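Local coordinates for protein Cfl (Pectobacterium brasiliense, PDB 7A9J) that probably activates carboxylic acids such as coronafacic acid with ATP, as an adenylate-forming ligase of the AMP-binding family, for amide or thioester synthesis, at residues Leu93-Pro101 and Asp176-Phe187; Ile69-Gly80 and Ser118-Arg129. The protein carries 1 engineered substitution. All coordinates share one frame; numbering follows the deposited sequence. Where two conformers were deposited one is given.

Strand 98-101 pairs with strand 74-78 of contact 2 inside the parallel sheet and, through contact 1, with strand 183-187 of a separate antiparallel sheet. Strands 98-101 and 74-78 are thus neighbours: contact 2 adds strand 122-125 on the far side of 74-78, while contact 1 leads from 98-101 to the other sheet. The contact centres lie 13 Å apart. They meet directly where Lys71 NZ stands 2.6 Å from Glu182 OE2 in a salt bridge, and where Phe99 CB packs 3.5 Å from Ile77 CD1. Contact 1 approaches the pocket: the side chain of Phe187 is about 6 Å from the bound indenone carboxylic acid.

Contact 1. Residues Leu93-Pro101 and Asp176-Phe187; sequences LKIGAVFVP and DNIYTDEIASIF
Backbone pairing between Phe99 and Ser185 joins the edge strand of a parallel five-stranded sheet to the edge of a four-stranded antiparallel one. Phe99 N donates to Ala184 O (3.2 Å) and Ile186 N to Phe99 O (3.1 Å), a single bridge between strands running 15° from parallel. Opposite Tyr201 of strand 198-202, on the side away from Phe99, Ala184 and Ser185 form a classic beta bulge. Water continues the pairing on both sides, joining Ala97 O to Ala184 O and Pro101 O to Ile186 O.

Apolar contacts flank the bridge. Ser185 CB sits over the centre of the Phe99 ring, a CH-pi contact 3.7 Å from its centroid, because chi1 of 56° places the ring between its backbone N and carbonyl carbon. Phe99 CE1 comes to the edge of the Phe187 ring, 3.7 Å from Phe187 CE1. Both methyls of Val98, CG1 and CG2, meet Ile183 CG2, each at 3.7 Å.

Polar groups and water gather at the far end, where Ile178 CD1 also packs 3.4 Å from Gly96 N. Lys94 NZ and Asp176 OD2 form a long salt bridge of 3.7 Å, one water accepting from the amine and donating to the carboxylate. Tyr171 also binds Lys94, and Lys65 binds Asp176 OD1. This chemistry implies a seam of few direct bonds, with ordered water carrying much of the polar linkage between the segments.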
loop_
_atom_site.group_PDB
_atom_site.type_symbol
_atom_site.label_atom_id
_atom_site.label_comp_id
_atom_site.label_asym_id
_atom_site.label_seq_id
_atom_site.Cartn_x
_atom_site.Cartn_y
_atom_site.Cartn_z
ATOM N N LEU A 93 -0.868 8.705 20.211
ATOM C CA LEU A 93 -0.816 10.084 19.722
ATOM C C LEU A 93 -1.247 11.080 20.785
ATOM O O LEU A 93 -0.636 12.150 20.927
ATOM C CB LEU A 93 -1.724 10.218 18.492
ATOM C CG LEU A 93 -1.099 9.567 17.222
ATOM C CD1 LEU A 93 -2.177 9.441 16.132
ATOM C CD2 LEU A 93 0.092 10.325 16.697
ATOM N N LYS A 94 -2.335 10.764 21.510
ATOM C CA LYS A 94 -2.852 11.653 22.528
ATOM C C LYS A 94 -1.791 11.969 23.575
ATOM O O LYS A 94 -1.666 13.115 24.017
ATOM C CB LYS A 94 -4.075 10.987 23.197
ATOM C CG LYS A 94 -4.691 11.771 24.341
ATOM C CD LYS A 94 -6.000 11.076 24.827
ATOM C CE LYS A 94 -6.452 11.568 26.249
ATOM N NZ LYS A 94 -6.668 13.046 26.323
ATOM N N ILE A 95 -1.024 10.957 23.998
ATOM C CA ILE A 95 -0.082 11.168 25.067
ATOM C C ILE A 95 1.324 11.372 24.579
ATOM O O ILE A 95 2.213 11.655 25.425
ATOM C CB ILE A 95 -0.113 10.027 26.104
ATOM C CG1 ILE A 95 0.442 8.714 25.531
ATOM C CG2 ILE A 95 -1.515 9.915 26.662
ATOM C CD1 ILE A 95 0.601 7.692 26.669
ATOM N N GLY A 96 1.556 11.296 23.251
ATOM C CA GLY A 96 2.890 11.465 22.719
ATOM C C GLY A 96 3.756 10.245 22.852
ATOM O O GLY A 96 4.983 10.367 22.826
ATOM N N ALA A 97 3.161 9.079 23.069
ATOM C CA ALA A 97 3.936 7.855 22.985
ATOM C C ALA A 97 4.149 7.501 21.521
ATOM O O ALA A 97 3.251 7.644 20.685
ATOM C CB ALA A 97 3.246 6.698 23.726
ATOM N N VAL A 98 5.370 7.080 21.226
ATOM C CA VAL A 98 5.787 6.771 19.859
ATOM C C VAL A 98 5.333 5.357 19.520
ATOM O O VAL A 98 5.730 4.392 20.182
ATOM C CB VAL A 98 7.309 6.913 19.766
ATOM C CG1 VAL A 98 7.842 6.515 18.366
ATOM C CG2 VAL A 98 7.705 8.322 20.150
ATOM N N PHE A 99 4.489 5.205 18.505
ATOM C CA PHE A 99 4.071 3.845 18.208
ATOM C C PHE A 99 4.896 3.236 17.082
ATOM O O PHE A 99 5.324 3.929 16.160
ATOM C CB PHE A 99 2.589 3.719 17.888
ATOM C CG PHE A 99 2.078 4.586 16.757
ATOM C CD1 PHE A 99 1.847 4.016 15.503
ATOM C CD2 PHE A 99 1.734 5.919 16.975
ATOM C CE1 PHE A 99 1.300 4.756 14.450
ATOM C CE2 PHE A 99 1.180 6.699 15.906
ATOM C CZ PHE A 99 0.990 6.083 14.630
ATOM N N VAL A 100 5.141 1.937 17.211
ATOM C CA VAL A 100 6.065 1.197 16.323
ATOM C C VAL A 100 5.297 -0.022 15.828
ATOM O O VAL A 100 5.323 -1.079 16.465
ATOM C CB VAL A 100 7.364 0.775 17.035
ATOM C CG1 VAL A 100 8.345 0.153 15.996
ATOM C CG2 VAL A 100 8.007 1.948 17.746
ATOM N N PRO A 101 4.587 0.082 14.702
ATOM C CA PRO A 101 3.795 -1.040 14.222
ATOM C C PRO A 101 4.700 -2.165 13.707
ATOM O O PRO A 101 5.710 -1.930 13.005
ATOM C CB PRO A 101 2.946 -0.428 13.098
ATOM C CG PRO A 101 3.185 1.057 13.147
ATOM C CD PRO A 101 4.418 1.322 13.918
ATOM N N ASP A 176 -2.209 16.642 28.378
ATOM C CA ASP A 176 -1.055 16.241 27.557
ATOM C C ASP A 176 -0.569 17.447 26.763
ATOM O O ASP A 176 -1.378 18.212 26.234
ATOM C CB ASP A 176 -1.403 15.104 26.584
ATOM C CG ASP A 176 -1.857 13.844 27.309
ATOM O OD1 ASP A 176 -1.002 13.201 27.968
ATOM O OD2 ASP A 176 -3.078 13.543 27.259
ATOM N N ASN A 177 0.745 17.644 26.704
ATOM C CA ASN A 177 1.313 18.735 25.910
ATOM C C ASN A 177 2.066 18.124 24.735
ATOM O O ASN A 177 3.193 17.639 24.890
ATOM C CB ASN A 177 2.201 19.615 26.763
ATOM C CG ASN A 177 1.420 20.269 27.859
ATOM O OD1 ASN A 177 0.391 20.903 27.595
ATOM N ND2 ASN A 177 1.841 20.056 29.098
ATOM N N ILE A 178 1.417 18.126 23.577
ATOM C CA ILE A 178 1.926 17.488 22.349
ATOM C C ILE A 178 2.280 18.605 21.380
ATOM O O ILE A 178 1.468 19.505 21.164
ATOM C CB ILE A 178 0.887 16.550 21.698
ATOM C CG1 ILE A 178 0.349 15.481 22.662
ATOM C CG2 ILE A 178 1.449 15.892 20.435
ATOM C CD1 ILE A 178 1.372 14.700 23.372
ATOM N N TYR A 179 3.492 18.562 20.799
ATOM C CA TYR A 179 3.971 19.600 19.892
ATOM C C TYR A 179 4.258 18.978 18.538
ATOM O O TYR A 179 4.572 17.796 18.457
ATOM C CB TYR A 179 5.242 20.275 20.422
ATOM C CG TYR A 179 4.992 20.924 21.750
ATOM C CD1 TYR A 179 4.416 22.169 21.812
ATOM C CD2 TYR A 179 5.265 20.255 22.950
ATOM C CE1 TYR A 179 4.142 22.768 23.043
ATOM C CE2 TYR A 179 4.995 20.844 24.158
ATOM C CZ TYR A 179 4.434 22.100 24.194
ATOM O OH TYR A 179 4.164 22.700 25.401
ATOM N N THR A 180 4.046 19.731 17.463
ATOM C CA THR A 180 4.053 19.057 16.161
ATOM C C THR A 180 5.440 18.582 15.750
ATOM O O THR A 180 5.533 17.624 14.979
ATOM C CB THR A 180 3.462 19.944 15.069
ATOM O OG1 THR A 180 4.227 21.148 15.001
ATOM C CG2 THR A 180 2.038 20.304 15.433
ATOM N N ASP A 181 6.516 19.150 16.305
ATOM C CA ASP A 181 7.835 18.637 15.938
ATOM C C ASP A 181 8.221 17.347 16.676
ATOM O O ASP A 181 9.257 16.738 16.340
ATOM C CB ASP A 181 8.895 19.728 16.180
ATOM C CG ASP A 181 8.875 20.255 17.594
ATOM O OD1 ASP A 181 9.936 20.248 18.225
ATOM O OD2 ASP A 181 7.801 20.687 18.069
ATOM N N GLU A 182 7.455 16.909 17.673
ATOM C CA GLU A 182 7.852 15.716 18.419
ATOM C C GLU A 182 7.632 14.438 17.630
ATOM O O GLU A 182 6.762 14.354 16.749
ATOM C CB GLU A 182 7.095 15.645 19.760
ATOM C CG GLU A 182 7.541 16.764 20.628
ATOM C CD GLU A 182 6.716 16.887 21.918
ATOM O OE1 GLU A 182 5.468 16.729 21.852
ATOM O OE2 GLU A 182 7.334 17.127 22.961
ATOM N N ILE A 183 8.414 13.400 17.979
ATOM C CA ILE A 183 8.246 12.112 17.313
ATOM C C ILE A 183 6.885 11.543 17.611
ATOM O O ILE A 183 6.398 11.572 18.753
ATOM C CB ILE A 183 9.320 11.098 17.732
ATOM C CG1 ILE A 183 10.684 11.648 17.442
ATOM C CG2 ILE A 183 9.082 9.734 17.012
ATOM C CD1 ILE A 183 11.781 10.940 18.180
ATOM N N ALA A 184 6.248 11.038 16.567
ATOM C CA ALA A 184 4.987 10.328 16.682
ATOM C C ALA A 184 5.091 8.831 16.474
ATOM O O ALA A 184 4.401 8.079 17.167
ATOM C CB ALA A 184 3.982 10.898 15.693
ATOM N N SER A 185 5.903 8.369 15.505
ATOM C CA SER A 185 5.906 6.949 15.191
ATOM C C SER A 185 7.193 6.602 14.441
ATOM O O SER A 185 7.957 7.478 14.010
ATOM C CB SER A 185 4.682 6.577 14.346
ATOM O OG SER A 185 4.856 7.160 13.075
ATOM N N ILE A 186 7.490 5.309 14.409
ATOM C CA ILE A 186 8.622 4.797 13.642
ATOM C C ILE A 186 8.072 3.696 12.773
ATOM O O ILE A 186 7.535 2.718 13.296
ATOM C CB ILE A 186 9.749 4.251 14.539
ATOM C CG1 ILE A 186 10.321 5.333 15.427
ATOM C CG2 ILE A 186 10.902 3.738 13.600
ATOM C CD1 ILE A 186 11.280 4.790 16.533
ATOM N N PHE A 187 8.217 3.841 11.451
ATOM C CA PHE A 187 7.656 2.897 10.490
ATOM C C PHE A 187 8.829 2.191 9.823
ATOM O O PHE A 187 9.572 2.810 9.038
ATOM C CB PHE A 187 6.801 3.626 9.448
ATOM C CG PHE A 187 5.512 4.205 9.948
ATOM C CD1 PHE A 187 4.917 3.830 11.164
ATOM C CD2 PHE A 187 4.850 5.143 9.161
ATOM C CE1 PHE A 187 3.681 4.403 11.591
ATOM C CE2 PHE A 187 3.665 5.674 9.548
ATOM C CZ PHE A 187 3.029 5.296 10.799
HETATM O O HOH W 1 -4.903 14.857 25.860
HETATM O O HOH W 2 -4.700 12.490 29.054
HETATM O O HOH W 3 1.688 13.113 27.659
HETATM O O HOH W 4 6.775 12.061 21.296
HETATM O O HOH W 5 2.415 9.285 18.878
HETATM O O HOH W 6 7.278 0.071 12.198
#

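Contact 2. Residues Ile69-Gly80 and Ser118-Arg129. With PO4 (phosphate ion), chain C.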
loop_
_atom_site.group_PDB
_atom_site.type_symbol
_atom_site.label_atom_id
_atom_site.label_comp_id
_atom_site.label_asym_id
_atom_site.label_seq_id
_atom_site.Cartn_x
_atom_site.Cartn_y
_atom_site.Cartn_z
ATOM N N ILE A 69 3.928 4.856 31.317
ATOM C CA ILE A 69 4.272 5.248 29.953
ATOM C C ILE A 69 4.182 6.768 29.854
ATOM O O ILE A 69 3.256 7.393 30.399
ATOM C CB ILE A 69 3.360 4.553 28.937
ATOM C CG1 ILE A 69 3.527 3.035 29.077
ATOM C CG2 ILE A 69 3.756 4.944 27.539
ATOM C CD1 ILE A 69 4.983 2.570 29.168
ATOM N N LYS A 70 5.196 7.375 29.243
ATOM C CA LYS A 70 5.367 8.822 29.215
ATOM C C LYS A 70 5.546 9.246 27.772
ATOM O O LYS A 70 5.869 8.424 26.923
ATOM C CB LYS A 70 6.597 9.278 30.016
ATOM C CG LYS A 70 6.678 8.688 31.418
ATOM C CD LYS A 70 7.748 9.371 32.264
ATOM C CE LYS A 70 7.693 8.892 33.724
ATOM N NZ LYS A 70 6.338 9.076 34.340
ATOM N N LYS A 71 5.307 10.533 27.502
ATOM C CA LYS A 71 5.638 11.117 26.200
ATOM C C LYS A 71 7.064 10.733 25.819
ATOM O O LYS A 71 7.978 10.877 26.630
ATOM C CB LYS A 71 5.503 12.647 26.281
ATOM C CG LYS A 71 5.896 13.350 24.991
ATOM C CD LYS A 71 5.283 14.743 24.895
ATOM C CE LYS A 71 6.100 15.739 25.635
ATOM N NZ LYS A 71 5.888 17.135 25.111
ATOM N N GLY A 72 7.253 10.241 24.584
ATOM C CA GLY A 72 8.550 9.833 24.081
ATOM C C GLY A 72 8.906 8.363 24.257
ATOM O O GLY A 72 9.833 7.880 23.592
ATOM N N ASP A 73 8.216 7.644 25.142
ATOM C CA ASP A 73 8.395 6.201 25.233
ATOM C C ASP A 73 7.909 5.529 23.948
ATOM O O ASP A 73 6.934 5.960 23.334
ATOM C CB ASP A 73 7.608 5.628 26.423
ATOM C CG ASP A 73 8.188 6.024 27.778
ATOM O OD1 ASP A 73 9.334 6.532 27.860
ATOM O OD2 ASP A 73 7.477 5.819 28.782
ATOM N N ARG A 74 8.546 4.427 23.582
ATOM C CA ARG A 74 8.234 3.732 22.335
ATOM C C ARG A 74 7.441 2.471 22.653
ATOM O O ARG A 74 7.827 1.681 23.502
ATOM C CB ARG A 74 9.519 3.430 21.547
ATOM C CG ARG A 74 10.267 4.760 21.334
ATOM C CD ARG A 74 11.473 4.574 20.548
ATOM N NE ARG A 74 12.192 5.807 20.298
ATOM C CZ ARG A 74 13.344 5.835 19.630
ATOM N NH1 ARG A 74 13.860 4.691 19.188
ATOM N NH2 ARG A 74 13.993 6.979 19.420
ATOM N N ILE A 75 6.328 2.290 21.954
ATOM C CA ILE A 75 5.446 1.160 22.155
ATOM C C ILE A 75 5.378 0.363 20.859
ATOM O O ILE A 75 4.948 0.896 19.828
ATOM C CB ILE A 75 4.034 1.619 22.534
ATOM C CG1 ILE A 75 4.098 2.586 23.706
ATOM C CG2 ILE A 75 3.168 0.373 22.854
ATOM C CD1 ILE A 75 2.685 2.876 24.243
ATOM N N SER A 76 5.794 -0.908 20.909
ATOM C CA SER A 76 5.633 -1.802 19.755
ATOM C C SER A 76 4.202 -2.322 19.726
ATOM O O SER A 76 3.665 -2.712 20.760
ATOM C CB SER A 76 6.610 -2.971 19.844
ATOM O OG SER A 76 7.911 -2.535 19.536
ATOM N N ILE A 77 3.580 -2.310 18.547
ATOM C CA ILE A 77 2.182 -2.683 18.398
ATOM C C ILE A 77 2.127 -3.824 17.399
ATOM O O ILE A 77 2.722 -3.749 16.310
ATOM C CB ILE A 77 1.319 -1.499 17.914
ATOM C CG1 ILE A 77 1.414 -0.340 18.913
ATOM C CG2 ILE A 77 -0.134 -1.942 17.851
ATOM C CD1 ILE A 77 0.589 0.876 18.512
ATOM N N HIS A 78 1.388 -4.848 17.741
ATOM C CA HIS A 78 1.578 -6.088 16.981
ATOM C C HIS A 78 0.226 -6.811 17.009
ATOM O O HIS A 78 -0.003 -7.682 17.831
ATOM C CB HIS A 78 2.713 -6.895 17.612
ATOM C CG HIS A 78 3.102 -8.153 16.881
ATOM N ND1 HIS A 78 3.395 -9.325 17.564
ATOM C CD2 HIS A 78 3.378 -8.403 15.570
ATOM C CE1 HIS A 78 3.768 -10.253 16.700
ATOM N NE2 HIS A 78 3.809 -9.713 15.492
ATOM N N MET A 79 -0.689 -6.420 16.109
ATOM C CA MET A 79 -2.026 -7.006 16.146
ATOM C C MET A 79 -2.740 -6.896 14.796
ATOM O O MET A 79 -2.379 -6.081 13.925
ATOM C CB MET A 79 -2.868 -6.381 17.256
ATOM C CG MET A 79 -3.230 -4.988 17.108
ATOM S SD MET A 79 -4.331 -4.381 18.514
ATOM C CE MET A 79 -3.395 -4.792 20.000
ATOM N N GLY A 80 -3.688 -7.824 14.605
ATOM C CA GLY A 80 -4.526 -7.846 13.416
ATOM C C GLY A 80 -5.590 -6.761 13.487
ATOM O O GLY A 80 -5.603 -5.930 14.393
ATOM N N SER A 118 14.121 -0.773 17.949
ATOM C CA SER A 118 13.339 0.423 18.214
ATOM C C SER A 118 13.490 0.929 19.651
ATOM O O SER A 118 13.014 2.029 19.944
ATOM C CB SER A 118 11.839 0.164 17.952
ATOM O OG SER A 118 11.275 -0.714 18.932
ATOM N N SER A 119 14.130 0.163 20.545
ATOM C CA SER A 119 14.222 0.522 21.964
ATOM C C SER A 119 12.830 0.706 22.563
ATOM O O SER A 119 12.578 1.622 23.343
ATOM C CB SER A 119 15.075 1.776 22.178
ATOM O OG SER A 119 16.416 1.490 21.857
ATOM N N SER A 120 11.907 -0.160 22.181
ATOM C CA SER A 120 10.582 -0.081 22.769
ATOM C C SER A 120 10.630 -0.416 24.247
ATOM O O SER A 120 11.364 -1.311 24.680
ATOM C CB SER A 120 9.607 -1.011 22.047
ATOM O OG SER A 120 9.354 -0.538 20.723
ATOM N N CYS A 121 9.855 0.306 25.050
ATOM C CA CYS A 121 9.704 -0.104 26.437
ATOM C C CYS A 121 8.329 -0.682 26.745
ATOM O O CYS A 121 8.072 -1.072 27.896
ATOM C CB CYS A 121 10.019 1.061 27.383
ATOM S SG CYS A 121 8.778 2.334 27.333
ATOM N N ALA A 122 7.441 -0.770 25.761
ATOM C CA ALA A 122 6.187 -1.470 25.977
ATOM C C ALA A 122 5.770 -2.163 24.686
ATOM O O ALA A 122 6.188 -1.776 23.596
ATOM C CB ALA A 122 5.081 -0.514 26.465
ATOM N N TYR A 123 4.913 -3.182 24.828
ATOM C CA TYR A 123 4.368 -3.922 23.689
ATOM C C TYR A 123 2.854 -4.072 23.892
ATOM O O TYR A 123 2.405 -4.358 25.003
ATOM C CB TYR A 123 5.072 -5.295 23.610
ATOM C CG TYR A 123 4.424 -6.312 22.727
ATOM C CD1 TYR A 123 3.321 -7.054 23.178
ATOM C CD2 TYR A 123 4.932 -6.581 21.466
ATOM C CE1 TYR A 123 2.728 -8.026 22.383
ATOM C CE2 TYR A 123 4.345 -7.549 20.638
ATOM C CZ TYR A 123 3.252 -8.250 21.081
ATOM O OH TYR A 123 2.630 -9.248 20.347
ATOM N N ILE A 124 2.072 -3.847 22.824
ATOM C CA ILE A 124 0.633 -4.133 22.809
ATOM C C ILE A 124 0.341 -5.045 21.622
ATOM O O ILE A 124 0.667 -4.707 20.479
ATOM C CB ILE A 124 -0.204 -2.853 22.716
ATOM C CG1 ILE A 124 0.013 -1.977 23.952
ATOM C CG2 ILE A 124 -1.732 -3.163 22.667
ATOM C CD1 ILE A 124 -0.619 -0.566 23.806
ATOM N N GLY A 125 -0.240 -6.202 21.889
ATOM C CA GLY A 125 -0.512 -7.163 20.841
ATOM C C GLY A 125 -1.825 -7.876 21.091
ATOM O O GLY A 125 -2.471 -7.698 22.134
ATOM N N ASP A 126 -2.236 -8.676 20.109
ATOM C CA ASP A 126 -3.410 -9.512 20.278
ATOM C C ASP A 126 -3.002 -10.950 20.482
ATOM O O ASP A 126 -1.810 -11.314 20.475
ATOM C CB ASP A 126 -4.429 -9.348 19.127
ATOM C CG ASP A 126 -3.917 -9.776 17.772
ATOM O OD1 ASP A 126 -2.841 -10.413 17.681
ATOM O OD2 ASP A 126 -4.614 -9.439 16.757
ATOM N N LYS A 127 -4.010 -11.767 20.806
ATOM C CA LYS A 127 -3.721 -13.118 21.235
ATOM C C LYS A 127 -2.916 -13.880 20.186
ATOM O O LYS A 127 -1.880 -14.489 20.492
ATOM C CB LYS A 127 -5.031 -13.847 21.552
ATOM C CG LYS A 127 -4.798 -15.202 22.153
ATOM C CD LYS A 127 -6.097 -15.957 22.482
ATOM C CE LYS A 127 -5.809 -17.369 22.946
ATOM N NZ LYS A 127 -7.025 -18.136 23.330
ATOM N N LYS A 128 -3.392 -13.863 18.939
ATOM C CA LYS A 128 -2.759 -14.667 17.896
ATOM C C LYS A 128 -1.292 -14.266 17.709
ATOM O O LYS A 128 -0.416 -15.138 17.650
ATOM C CB LYS A 128 -3.554 -14.459 16.590
ATOM C CG LYS A 128 -3.017 -15.230 15.367
ATOM C CD LYS A 128 -4.109 -15.243 14.275
ATOM C CE LYS A 128 -3.661 -15.963 12.982
ATOM N NZ LYS A 128 -4.589 -15.638 11.835
ATOM N N ARG A 129 -1.017 -12.958 17.642
ATOM C CA ARG A 129 0.346 -12.465 17.373
ATOM C C ARG A 129 1.268 -12.730 18.561
ATOM O O ARG A 129 2.393 -13.227 18.406
ATOM C CB ARG A 129 0.311 -10.970 17.030
ATOM C CG ARG A 129 0.310 -10.708 15.488
ATOM C CD ARG A 129 -0.715 -11.605 14.722
ATOM N NE ARG A 129 -2.116 -11.222 15.029
ATOM C CZ ARG A 129 -3.145 -11.535 14.240
ATOM N NH1 ARG A 129 -2.896 -12.215 13.092
ATOM N NH2 ARG A 129 -4.395 -11.213 14.605
HETATM P P PO4 C . -6.803 -12.247 11.912
HETATM O O1 PO4 C . -5.395 -12.708 11.469
HETATM O O2 PO4 C . -7.730 -13.424 12.120
HETATM O O3 PO4 C . -7.360 -11.375 10.829
HETATM O O4 PO4 C . -6.769 -11.468 13.181
#
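His78 and Arg74, the residues of strand 74-78 with the most surface covered, stand at its two ends, His78 beside strand 122-125 and Arg74 beside the loop leading into it, in the parallel sheet whose strands run in the order 98-101, 74-78, 122-125, 145-148 and 160-162. Four parallel bridges, Ile75 with Ala122 through His78 with Gly125, hold the pair in register at an angle of 21°.

His78 has its ring anti to the backbone N (chi1 -176°), which carries it to the tyrosine and arginine of the other segment. Its ND1 meets Tyr123 OH at 2.9 Å near the plane of the imidazole, a hydrogen bond that either atom could donate; the two rings meet rim to rim. Over one face of the imidazole lies Arg129 CG, 3.7 Å from the centroid in a CH-pi contact. The histidine is thus held at its edge by a polar bond and covered on a face by an aliphatic chain.

Arg74 extends its chain from CG to NE toward the C-terminal end of helix 108-117, where NH1 donates to Ser118 O (2.9 Å). The oxygen lies close to the guanidinium plane, although the donor stands above the carbonyl plane. Trp390 adds a cation-pi contact. Two residues on, Ser76 OG and Ser120 OG share a hydrogen bond of 2.7 Å.

Ile124 buries its side chain on the face carrying Ile75 and Ile77: its CD1 touches Ile75 CG2, while Met79 CE reaches its CG2 at 3.5 Å. Beyond the strand, Asp126 N-caps helix 127-132 and is gripped side-on by Arg129, which also binds a phosphate, probably from the crystallisation liquor. Gly80 N, at 2.8 Å, and Arg129 NH2 approach Asp126 OD2 from opposite faces of the carboxylate.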